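Local structure of acyl-CoA dehydrogenase (Thermus thermophilus, 2Z1Q) at residues 30-35 / 93-98; 61-66 / 185-190; 259-264 / 342-347; 348-353 / 488-493. The protein probably catalyses the 2,3-dehydrogenation of saturated acyl-CoA thioesters, using bound FAD to take up the electrons before they pass to an acceptor. All coordinates share one frame; numbering follows the deposited sequence.

Interaction 1: 30-35 / 93-98; sequences ESVKEI and STVVAE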
loop_
_atom_site.group_PDB
_atom_site.type_symbol
_atom_site.label_atom_id
_atom_site.label_comp_id
_atom_site.label_asym_id
_atom_site.label_seq_id
_atom_site.Cartn_x
_atom_site.Cartn_y
_atom_site.Cartn_z
ATOM N N GLU B 30 8.574 2.492 36.241
ATOM C CA GLU B 30 8.170 3.892 36.302
ATOM C C GLU B 30 9.045 4.890 35.553
ATOM O O GLU B 30 8.552 5.893 35.037
ATOM C CB GLU B 30 8.025 4.316 37.766
ATOM C CG GLU B 30 6.583 4.402 38.187
ATOM C CD GLU B 30 5.865 5.539 37.483
ATOM O OE1 GLU B 30 4.673 5.379 37.138
ATOM O OE2 GLU B 30 6.499 6.600 37.280
ATOM N N SER B 31 10.340 4.613 35.501
ATOM C CA SER B 31 11.278 5.478 34.804
ATOM C C SER B 31 10.920 5.575 33.318
ATOM O O SER B 31 10.909 6.669 32.742
ATOM C CB SER B 31 12.692 4.932 34.966
ATOM O OG SER B 31 13.371 4.915 33.727
ATOM N N VAL B 32 10.632 4.428 32.706
ATOM C CA VAL B 32 10.270 4.379 31.295
ATOM C C VAL B 32 8.909 5.048 31.096
ATOM O O VAL B 32 8.720 5.846 30.178
ATOM C CB VAL B 32 10.201 2.904 30.783
ATOM C CG1 VAL B 32 9.881 2.866 29.290
ATOM C CG2 VAL B 32 11.524 2.198 31.052
ATOM N N LYS B 33 7.960 4.729 31.967
ATOM C CA LYS B 33 6.624 5.295 31.863
ATOM C C LYS B 33 6.663 6.804 32.037
ATOM O O LYS B 33 5.741 7.509 31.627
ATOM C CB LYS B 33 5.714 4.655 32.908
ATOM C CG LYS B 33 5.626 3.147 32.750
ATOM C CD LYS B 33 5.114 2.442 33.998
ATOM C CE LYS B 33 3.653 2.734 34.278
ATOM N NZ LYS B 33 3.176 1.932 35.446
ATOM N N GLU B 34 7.746 7.289 32.636
ATOM C CA GLU B 34 7.933 8.711 32.879
ATOM C C GLU B 34 8.347 9.436 31.605
ATOM O O GLU B 34 7.662 10.349 31.139
ATOM C CB GLU B 34 9.009 8.928 33.946
ATOM C CG GLU B 34 8.526 9.604 35.212
ATOM C CD GLU B 34 7.788 10.897 34.929
ATOM O OE1 GLU B 34 6.627 10.824 34.471
ATOM O OE2 GLU B 34 8.368 11.980 35.164
ATOM N N ILE B 35 9.479 9.031 31.045
ATOM C CA ILE B 35 9.963 9.669 29.836
ATOM C C ILE B 35 8.930 9.571 28.716
ATOM O O ILE B 35 8.761 10.509 27.934
ATOM C CB ILE B 35 11.299 9.056 29.391
ATOM C CG1 ILE B 35 12.304 9.147 30.549
ATOM C CG2 ILE B 35 11.826 9.796 28.177
ATOM C CD1 ILE B 35 13.742 8.827 30.176
ATOM N N SER B 93 15.177 4.736 25.144
ATOM C CA SER B 93 15.310 5.388 23.845
ATOM C C SER B 93 14.337 4.764 22.842
ATOM O O SER B 93 13.912 5.416 21.885
ATOM C CB SER B 93 16.752 5.280 23.333
ATOM O OG SER B 93 17.235 3.954 23.423
ATOM N N THR B 94 13.963 3.508 23.075
ATOM C CA THR B 94 13.035 2.822 22.183
ATOM C C THR B 94 11.601 3.308 22.366
ATOM O O THR B 94 10.882 3.503 21.380
ATOM C CB THR B 94 13.087 1.289 22.375
ATOM O OG1 THR B 94 14.409 0.816 22.096
ATOM C CG2 THR B 94 12.111 0.606 21.434
ATOM N N VAL B 95 11.179 3.508 23.614
ATOM C CA VAL B 95 9.821 3.982 23.864
ATOM C C VAL B 95 9.697 5.435 23.373
ATOM O O VAL B 95 8.638 5.854 22.912
ATOM C CB VAL B 95 9.431 3.897 25.376
ATOM C CG1 VAL B 95 9.652 2.474 25.897
ATOM C CG2 VAL B 95 10.232 4.896 26.192
ATOM N N VAL B 96 10.789 6.190 23.464
ATOM C CA VAL B 96 10.794 7.582 23.011
ATOM C C VAL B 96 10.569 7.603 21.497
ATOM O O VAL B 96 9.832 8.435 20.983
ATOM C CB VAL B 96 12.140 8.281 23.366
ATOM C CG1 VAL B 96 12.253 9.615 22.643
ATOM C CG2 VAL B 96 12.216 8.511 24.874
ATOM N N ALA B 97 11.197 6.669 20.793
ATOM C CA ALA B 97 11.034 6.579 19.349
ATOM C C ALA B 97 9.572 6.303 19.027
ATOM O O ALA B 97 8.999 6.926 18.142
ATOM C CB ALA B 97 11.906 5.469 18.797
ATOM N N GLU B 98 8.967 5.372 19.762
ATOM C CA GLU B 98 7.573 5.012 19.524
ATOM C C GLU B 98 6.616 6.187 19.728
ATOM O O GLU B 98 5.732 6.416 18.909
ATOM C CB GLU B 98 7.137 3.830 20.419
ATOM C CG GLU B 98 5.618 3.529 20.352
ATOM C CD GLU B 98 5.138 2.429 21.311
ATOM O OE1 GLU B 98 3.910 2.308 21.490
ATOM O OE2 GLU B 98 5.976 1.691 21.879
#

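Interaction 2: 61-66 / 185-190; sequences LNVPLM and AGFAHL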
loop_
_atom_site.group_PDB
_atom_site.type_symbol
_atom_site.label_atom_id
_atom_site.label_comp_id
_atom_site.label_asym_id
_atom_site.label_seq_id
_atom_site.Cartn_x
_atom_site.Cartn_y
_atom_site.Cartn_z
ATOM N N LEU B 61 12.272 25.308 11.746
ATOM C CA LEU B 61 11.607 25.168 13.033
ATOM C C LEU B 61 12.131 23.908 13.738
ATOM O O LEU B 61 11.934 23.744 14.943
ATOM C CB LEU B 61 10.092 25.112 12.838
ATOM C CG LEU B 61 9.291 26.403 13.089
ATOM C CD1 LEU B 61 10.101 27.646 12.756
ATOM C CD2 LEU B 61 8.005 26.346 12.268
ATOM N N ASN B 62 12.801 23.032 12.983
ATOM C CA ASN B 62 13.389 21.813 13.542
ATOM C C ASN B 62 14.470 22.181 14.584
ATOM O O ASN B 62 14.693 21.442 15.537
ATOM C CB ASN B 62 14.064 20.961 12.444
ATOM C CG ASN B 62 13.098 20.010 11.736
ATOM O OD1 ASN B 62 12.778 20.196 10.562
ATOM N ND2 ASN B 62 12.646 18.978 12.441
ATOM N N VAL B 63 15.144 23.313 14.382
ATOM C CA VAL B 63 16.213 23.724 15.294
ATOM C C VAL B 63 15.697 24.014 16.704
ATOM O O VAL B 63 16.150 23.421 17.675
ATOM C CB VAL B 63 16.970 24.953 14.751
ATOM C CG1 VAL B 63 18.080 25.354 15.704
ATOM C CG2 VAL B 63 17.553 24.638 13.382
ATOM N N PRO B 64 14.740 24.941 16.831
ATOM C CA PRO B 64 14.238 25.214 18.174
ATOM C C PRO B 64 13.579 23.969 18.789
ATOM O O PRO B 64 13.686 23.744 19.997
ATOM C CB PRO B 64 13.261 26.371 17.946
ATOM C CG PRO B 64 12.794 26.145 16.529
ATOM C CD PRO B 64 14.088 25.804 15.837
ATOM N N LEU B 65 12.906 23.161 17.967
ATOM C CA LEU B 65 12.265 21.938 18.461
ATOM C C LEU B 65 13.299 20.962 18.982
ATOM O O LEU B 65 13.088 20.290 19.988
ATOM C CB LEU B 65 11.460 21.252 17.360
ATOM C CG LEU B 65 10.037 21.767 17.161
ATOM C CD1 LEU B 65 9.448 21.140 15.915
ATOM C CD2 LEU B 65 9.180 21.438 18.385
ATOM N N MET B 66 14.426 20.885 18.290
ATOM C CA MET B 66 15.482 19.977 18.686
ATOM C C MET B 66 16.122 20.487 19.986
ATOM O O MET B 66 16.528 19.691 20.841
ATOM C CB MET B 66 16.505 19.852 17.548
ATOM C CG MET B 66 17.337 18.560 17.559
ATOM S SD MET B 66 16.494 17.017 17.037
ATOM C CE MET B 66 15.489 16.656 18.449
ATOM N N ALA B 185 20.460 17.847 6.839
ATOM C CA ALA B 185 21.470 18.604 6.101
ATOM C C ALA B 185 21.203 20.098 6.036
ATOM O O ALA B 185 22.133 20.898 5.909
ATOM C CB ALA B 185 21.611 18.041 4.698
ATOM N N GLY B 186 19.939 20.484 6.120
ATOM C CA GLY B 186 19.586 21.885 6.048
ATOM C C GLY B 186 19.975 22.721 7.264
ATOM O O GLY B 186 20.060 23.939 7.155
ATOM N N PHE B 187 20.214 22.077 8.409
ATOM C CA PHE B 187 20.570 22.801 9.631
ATOM C C PHE B 187 21.575 22.078 10.532
ATOM O O PHE B 187 21.907 22.568 11.610
ATOM C CB PHE B 187 19.302 23.115 10.432
ATOM C CG PHE B 187 18.317 21.975 10.467
ATOM C CD1 PHE B 187 17.108 22.066 9.783
ATOM C CD2 PHE B 187 18.616 20.799 11.150
ATOM C CE1 PHE B 187 16.210 21.000 9.779
ATOM C CE2 PHE B 187 17.728 19.728 11.149
ATOM C CZ PHE B 187 16.522 19.829 10.463
ATOM N N ALA B 188 22.051 20.914 10.098
ATOM C CA ALA B 188 23.015 20.147 10.883
ATOM C C ALA B 188 24.339 20.894 11.017
ATOM O O ALA B 188 24.829 21.481 10.047
ATOM C CB ALA B 188 23.258 18.790 10.231
ATOM N N HIS B 189 24.914 20.846 12.221
ATOM C CA HIS B 189 26.191 21.491 12.530
ATOM C C HIS B 189 27.341 20.514 12.351
ATOM O O HIS B 189 28.438 20.896 11.938
ATOM C CB HIS B 189 26.194 21.987 13.977
ATOM C CG HIS B 189 25.036 22.871 14.309
ATOM N ND1 HIS B 189 25.029 24.217 14.018
ATOM C CD2 HIS B 189 23.816 22.588 14.829
ATOM C CE1 HIS B 189 23.854 24.725 14.340
ATOM N NE2 HIS B 189 23.099 23.758 14.834
ATOM N N LEU B 190 27.099 19.249 12.683
ATOM C CA LEU B 190 28.135 18.232 12.561
ATOM C C LEU B 190 27.757 17.185 11.517
ATOM O O LEU B 190 26.614 16.743 11.450
ATOM C CB LEU B 190 28.377 17.559 13.914
ATOM C CG LEU B 190 29.482 16.498 13.965
ATOM C CD1 LEU B 190 30.824 17.131 13.632
ATOM C CD2 LEU B 190 29.523 15.876 15.349
#

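Interaction 3: 259-264 / 342-347; sequences VLNVGR and AGIEEY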
loop_
_atom_site.group_PDB
_atom_site.type_symbol
_atom_site.label_atom_id
_atom_site.label_comp_id
_atom_site.label_asym_id
_atom_site.label_seq_id
_atom_site.Cartn_x
_atom_site.Cartn_y
_atom_site.Cartn_z
ATOM N N VAL B 259 25.635 0.991 13.665
ATOM C CA VAL B 259 24.552 1.938 13.875
ATOM C C VAL B 259 23.241 1.362 13.328
ATOM O O VAL B 259 22.170 1.622 13.871
ATOM C CB VAL B 259 24.863 3.318 13.244
ATOM C CG1 VAL B 259 26.160 3.866 13.856
ATOM C CG2 VAL B 259 24.966 3.210 11.728
ATOM N N LEU B 260 23.340 0.553 12.277
ATOM C CA LEU B 260 22.153 -0.056 11.693
ATOM C C LEU B 260 21.360 -0.902 12.689
ATOM O O LEU B 260 20.136 -0.944 12.603
ATOM C CB LEU B 260 22.526 -0.913 10.466
ATOM C CG LEU B 260 22.632 -0.185 9.117
ATOM C CD1 LEU B 260 23.412 -1.039 8.117
ATOM C CD2 LEU B 260 21.230 0.129 8.602
ATOM N N ASN B 261 22.027 -1.565 13.635
ATOM C CA ASN B 261 21.287 -2.387 14.597
ATOM C C ASN B 261 20.334 -1.555 15.441
ATOM O O ASN B 261 19.197 -1.959 15.677
ATOM C CB ASN B 261 22.234 -3.163 15.524
ATOM C CG ASN B 261 23.006 -4.247 14.802
ATOM O OD1 ASN B 261 22.527 -4.833 13.829
ATOM N ND2 ASN B 261 24.210 -4.537 15.290
ATOM N N VAL B 262 20.786 -0.391 15.895
ATOM C CA VAL B 262 19.956 0.473 16.718
ATOM C C VAL B 262 18.876 1.126 15.872
ATOM O O VAL B 262 17.711 1.228 16.288
ATOM C CB VAL B 262 20.806 1.553 17.375
ATOM C CG1 VAL B 262 19.914 2.584 18.063
ATOM C CG2 VAL B 262 21.769 0.907 18.353
ATOM N N GLY B 263 19.263 1.590 14.694
ATOM C CA GLY B 263 18.296 2.221 13.828
ATOM C C GLY B 263 17.141 1.293 13.517
ATOM O O GLY B 263 15.997 1.731 13.446
ATOM N N ARG B 264 17.421 0.006 13.357
ATOM C CA ARG B 264 16.351 -0.918 13.029
ATOM C C ARG B 264 15.350 -1.151 14.142
ATOM O O ARG B 264 14.142 -1.137 13.892
ATOM C CB ARG B 264 16.932 -2.242 12.550
ATOM C CG ARG B 264 17.621 -2.124 11.198
ATOM C CD ARG B 264 18.461 -3.347 10.868
ATOM N NE ARG B 264 19.076 -3.210 9.550
ATOM C CZ ARG B 264 20.062 -3.975 9.090
ATOM N NH1 ARG B 264 20.550 -3.767 7.871
ATOM N NH2 ARG B 264 20.563 -4.938 9.847
ATOM N N ALA B 342 28.809 -5.035 20.924
ATOM C CA ALA B 342 28.722 -6.490 20.850
ATOM C C ALA B 342 27.433 -6.969 21.514
ATOM O O ALA B 342 26.850 -7.971 21.096
ATOM C CB ALA B 342 29.932 -7.133 21.523
ATOM N N GLY B 343 26.984 -6.253 22.540
ATOM C CA GLY B 343 25.762 -6.647 23.216
ATOM C C GLY B 343 24.562 -6.477 22.300
ATOM O O GLY B 343 23.671 -7.337 22.252
ATOM N N ILE B 344 24.531 -5.363 21.576
ATOM C CA ILE B 344 23.440 -5.100 20.658
ATOM C C ILE B 344 23.581 -6.025 19.446
ATOM O O ILE B 344 22.607 -6.639 19.014
ATOM C CB ILE B 344 23.442 -3.629 20.212
ATOM C CG1 ILE B 344 23.275 -2.718 21.437
ATOM C CG2 ILE B 344 22.329 -3.393 19.204
ATOM C CD1 ILE B 344 23.531 -1.244 21.165
ATOM N N GLU B 345 24.800 -6.138 18.924
ATOM C CA GLU B 345 25.083 -6.997 17.774
ATOM C C GLU B 345 24.606 -8.439 18.001
ATOM O O GLU B 345 24.315 -9.158 17.047
ATOM C CB GLU B 345 26.582 -6.994 17.478
ATOM C CG GLU B 345 27.007 -7.926 16.351
ATOM C CD GLU B 345 26.304 -7.606 15.044
ATOM O OE1 GLU B 345 25.973 -6.423 14.832
ATOM O OE2 GLU B 345 26.093 -8.529 14.230
ATOM N N GLU B 346 24.540 -8.854 19.262
ATOM C CA GLU B 346 24.093 -10.203 19.599
ATOM C C GLU B 346 22.696 -10.463 19.038
ATOM O O GLU B 346 22.370 -11.592 18.679
ATOM C CB GLU B 346 24.076 -10.379 21.125
ATOM C CG GLU B 346 23.545 -11.723 21.607
ATOM C CD GLU B 346 24.398 -12.893 21.148
ATOM O OE1 GLU B 346 23.977 -14.050 21.357
ATOM O OE2 GLU B 346 25.491 -12.657 20.581
ATOM N N TYR B 347 21.876 -9.417 18.957
ATOM C CA TYR B 347 20.520 -9.576 18.439
ATOM C C TYR B 347 20.259 -8.853 17.113
ATOM O O TYR B 347 19.150 -8.360 16.867
ATOM C CB TYR B 347 19.502 -9.133 19.499
ATOM C CG TYR B 347 19.677 -9.838 20.827
ATOM C CD1 TYR B 347 20.615 -9.386 21.758
ATOM C CD2 TYR B 347 18.947 -10.987 21.135
ATOM C CE1 TYR B 347 20.826 -10.060 22.953
ATOM C CE2 TYR B 347 19.151 -11.675 22.335
ATOM C CZ TYR B 347 20.097 -11.201 23.235
ATOM O OH TYR B 347 20.339 -11.880 24.404
#

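Interaction 4: 348-353 / 488-493; sequences AVEASI and DAYAAE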
loop_
_atom_site.group_PDB
_atom_site.type_symbol
_atom_site.label_atom_id
_atom_site.label_comp_id
_atom_site.label_asym_id
_atom_site.label_seq_id
_atom_site.Cartn_x
_atom_site.Cartn_y
_atom_site.Cartn_z
ATOM N N ALA B 348 21.278 -8.814 16.255
ATOM C CA ALA B 348 21.182 -8.175 14.945
ATOM C C ALA B 348 20.023 -8.777 14.157
ATOM O O ALA B 348 19.270 -8.065 13.497
ATOM C CB ALA B 348 22.502 -8.353 14.174
ATOM N N VAL B 349 19.877 -10.095 14.237
ATOM C CA VAL B 349 18.800 -10.776 13.538
ATOM C C VAL B 349 17.439 -10.308 14.038
ATOM O O VAL B 349 16.559 -10.003 13.230
ATOM C CB VAL B 349 18.933 -12.307 13.679
ATOM C CG1 VAL B 349 17.748 -13.000 13.020
ATOM C CG2 VAL B 349 20.230 -12.755 13.026
ATOM N N GLU B 350 17.262 -10.237 15.357
ATOM C CA GLU B 350 15.998 -9.780 15.928
ATOM C C GLU B 350 15.700 -8.332 15.498
ATOM O O GLU B 350 14.555 -7.984 15.203
ATOM C CB GLU B 350 16.042 -9.839 17.462
ATOM C CG GLU B 350 16.007 -11.224 18.115
ATOM C CD GLU B 350 17.240 -12.092 17.868
ATOM O OE1 GLU B 350 18.364 -11.562 17.725
ATOM O OE2 GLU B 350 17.075 -13.333 17.842
ATOM N N ALA B 351 16.730 -7.486 15.478
ATOM C CA ALA B 351 16.553 -6.094 15.076
ATOM C C ALA B 351 15.986 -6.054 13.657
ATOM O O ALA B 351 15.065 -5.304 13.377
ATOM C CB ALA B 351 17.877 -5.345 15.133
ATOM N N SER B 352 16.539 -6.872 12.772
ATOM C CA SER B 352 16.056 -6.912 11.395
ATOM C C SER B 352 14.611 -7.396 11.297
ATOM O O SER B 352 13.827 -6.843 10.522
ATOM C CB SER B 352 16.955 -7.800 10.540
ATOM O OG SER B 352 18.210 -7.186 10.296
ATOM N N ILE B 353 14.257 -8.414 12.088
ATOM C CA ILE B 353 12.889 -8.948 12.077
ATOM C C ILE B 353 11.836 -7.911 12.472
ATOM O O ILE B 353 10.812 -7.780 11.803
ATOM C CB ILE B 353 12.729 -10.176 13.021
ATOM C CG1 ILE B 353 13.473 -11.387 12.460
ATOM C CG2 ILE B 353 11.249 -10.513 13.177
ATOM C CD1 ILE B 353 13.499 -12.583 13.416
ATOM N N ASP B 488 7.230 -14.368 11.317
ATOM C CA ASP B 488 5.932 -14.707 11.902
ATOM C C ASP B 488 6.081 -15.578 13.133
ATOM O O ASP B 488 5.239 -15.560 14.023
ATOM C CB ASP B 488 5.049 -15.429 10.887
ATOM C CG ASP B 488 4.304 -14.476 9.985
ATOM O OD1 ASP B 488 3.955 -14.875 8.854
ATOM O OD2 ASP B 488 4.054 -13.331 10.407
ATOM N N ALA B 489 7.154 -16.351 13.165
ATOM C CA ALA B 489 7.409 -17.230 14.287
ATOM C C ALA B 489 7.732 -16.351 15.488
ATOM O O ALA B 489 7.038 -16.401 16.500
ATOM C CB ALA B 489 8.585 -18.166 13.968
ATOM N N TYR B 490 8.774 -15.535 15.358
ATOM C CA TYR B 490 9.181 -14.647 16.440
ATOM C C TYR B 490 8.022 -13.767 16.891
ATOM O O TYR B 490 7.750 -13.652 18.080
ATOM C CB TYR B 490 10.359 -13.786 15.982
ATOM C CG TYR B 490 10.980 -12.952 17.072
ATOM C CD1 TYR B 490 10.762 -11.579 17.126
ATOM C CD2 TYR B 490 11.797 -13.533 18.052
ATOM C CE1 TYR B 490 11.334 -10.798 18.116
ATOM C CE2 TYR B 490 12.376 -12.756 19.053
ATOM C CZ TYR B 490 12.135 -11.386 19.075
ATOM O OH TYR B 490 12.675 -10.588 20.048
ATOM N N ALA B 491 7.316 -13.174 15.934
ATOM C CA ALA B 491 6.180 -12.311 16.249
ATOM C C ALA B 491 5.050 -13.055 16.957
ATOM O O ALA B 491 4.547 -12.593 17.978
ATOM C CB ALA B 491 5.642 -11.660 14.978
ATOM N N ALA B 492 4.648 -14.199 16.408
ATOM C CA ALA B 492 3.553 -14.966 17.005
ATOM C C ALA B 492 3.901 -15.408 18.409
ATOM O O ALA B 492 3.120 -15.238 19.338
ATOM C CB ALA B 492 3.216 -16.188 16.142
ATOM N N GLU B 493 5.090 -15.972 18.546
ATOM C CA GLU B 493 5.553 -16.445 19.836
ATOM C C GLU B 493 5.591 -15.300 20.832
ATOM O O GLU B 493 5.034 -15.397 21.923
ATOM C CB GLU B 493 6.941 -17.069 19.697
ATOM C CG GLU B 493 7.578 -17.431 21.028
ATOM C CD GLU B 493 8.873 -18.200 20.863
ATOM O OE1 GLU B 493 8.834 -19.447 20.903
ATOM O OE2 GLU B 493 9.927 -17.558 20.677
#

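Interaction 1: 30-35 / 93-98
Val32 lies opposite Val95, with CA of Val32 7.5 Å from CA of Val95, and one helical turn further on Ile35 faces Val96, their CA atoms 7.2 Å apart. Residues three apart in 30-35 thus meet adjacent residues in 93-98, and each helix brings two branched aliphatic side chains to the seam. The CG1 methyl of Val32 enters the fork of Val95. It lies 3.4 Å from CG1 of Val95, tighter than usual for two carbons, and 3.7 Å from CG2 of Val95, so both methyls of that valine flank it. Its position anti to the backbone N (chi1 -178°) carries this methyl to Val95, while CG2 of Val32 makes no close approach to it. The second pair is simpler, a single methyl against a single methyl: CG2 of Ile35 is 3.6 Å from CG2 of Val96. The contact is plain apolar helix packing inside the helical N-terminal domain. Leu74 and Ile92 continue the apolar surface around Ile35, while Ile77 packs on Val96 and Phe28 on Val95. Beyond the seam, helix 90-99 rests on two long helices of the C-terminal domain: Val95 touches Tyr321 of helix 300-331, and Glu98 forms a salt bridge with Lys276 of helix 252-288.

Interaction 2: 61-66 / 185-190
Phe187, in the loop that leads from strand 172-183 to strand 190-197 of the middle beta domain, reaches across to Asn62 and Val63 of helix 62-71 of the N-terminal domain. The outer end of its ring meets Asn62: CB of Asn62 is 3.4 Å from CZ of Phe187 and equally close to CE1, an oblique approach to the ring. With chi1 at 41°, CG of Phe187 sits between its backbone N and carbonyl carbon, and from there the ring extends to Asn62. Nearer the backbone, CG2 of Val63 lies 3.8 Å from CB of Phe187 and 4.0 Å from its CG, the two side chains pointing past each other in opposite directions. One residue of the helix therefore covers the end of the phenyl group and the next its root. The contact is part of the interface between the N-terminal helical domain and the middle beta domain of the acyl-CoA dehydrogenase fold, and it lies near the cofactor: the Phe187 side chain is about 10 Å from the bound FAD and about 8 Å from the side chain of Ser183, an FAD-binding residue. The loop itself is fixed by polar bonds, for Arg209 NH1 is hydrogen-bonded to the carbonyl oxygens of both Ala185 and Ala188, and Gly186 N to Ser229 OG. Just beyond Phe187, the imidazole of His189 stacks on Trp142. On the helical side, Asn62 also packs against Phe106 of helix 106-117, and Leu65 against Val47 and Met54 of helix 30-54.

Interaction 3: 259-264 / 342-347
Asn261 and Glu345 are joined by one short hydrogen bond, from ND2 of Asn261 to OE1 of Glu345 at 2.6 Å with an N-H...O angle of 154°. The acceptor lies nearly in the plane of the Asn261 amide. The carboxylate is less well aligned, since its oxygen is met on the anti side and the donor stands 33° out of the carboxylate plane. In Glu345 the bond from CA to CB is directed away overall, although CB still lies beside the Asn261 amide, and the bend at chi2 (58°) brings the carboxylate round to it. Beside this bond, CB of Asn261 rests on CG2 of Ile344 at 3.7 Å. The other branch of the isoleucine ends in CD1, which lies 4.0 Å from CG2 of Val262. A polar pair, of which only Glu345 is exposed, and a buried apolar pair thus lie side by side where the backbones approach, CA of Asn261 being 6.8 Å from CA of Glu345. The contact belongs to the all-helical C-terminal domain, where the short helix 337-345 is laid against the long helix 252-288 shortly before the chain enters helix 348-372, with Tyr347 at the N-cap position. Further out, Tyr123 of helix 119-124 packs on both Val262 and Ile344, and Ile327 of helix 300-331 backs Ile344. The turn into the next helix is tied to the N-terminal stretch of the chain by hydrogen bonds from Tyr347 OH to Gln9 O and between Glu346 OE1 and Gly11 N.

Interaction 4: 348-353 / 488-493
Tyr490 makes all the close contacts from 488-493, lying across Glu350 and Ile353, which are one turn apart on helix 348-372. The interactions between the segments are van der Waals. CG2 of Ile353 is 4.1 Å from CD1 of Tyr490, near the root of the ring, while CG of Glu350 lies 3.9 Å from OH of Tyr490 and 4.0 Å from its CZ. The glutamate and tyrosine side chains cross at about a right angle, and the aliphatic part of Glu350 does the touching. With CG anti to the backbone N (chi1 -173°), Tyr490 extends toward helix 348-372, its CA 8.1 Å from CA of Ile353. The polar ends find partners outside the two segments: Tyr490 OH is hydrogen-bonded to Thr323 OG1, and Glu350 OE2 accepts a hydrogen bond from Trp14 NE1. As for aromatic contacts, the Trp14 ring also meets that of Tyr490, their planes inclined at about 55°; Trp14 thus engages both Glu350 and Tyr490. Helix 300-331 lines the same seam, Ala319 and Arg322 touching Tyr490. Helix 476-502 also packs against helix 445-468 through Ala489 and Ala492, and helix 348-372 against helix 252-288 through Ala348 and Ala351.

All four contacts are largely buried, but only interaction 3 has an exposed participant and a hydrogen bond between its segments; interaction 1 is purely aliphatic, while interactions 2 and 4 each turn on one aromatic ring. Interactions 3 and 4 adjoin, their centres 14 Å apart, because helix 348-372 follows helix 337-345 and packs on helix 252-288: CB of Ala348 is 3.5 Å from OD1 of Asn261. Helix 300-331 borders interactions 1, 3 and 4 through Tyr321, Ile327 and Thr323 respectively. Interaction 2 lies farthest from interaction 4, about 34 Å between centres, and alone involves the beta domain; interaction 1 stays within the N-terminal helical domain.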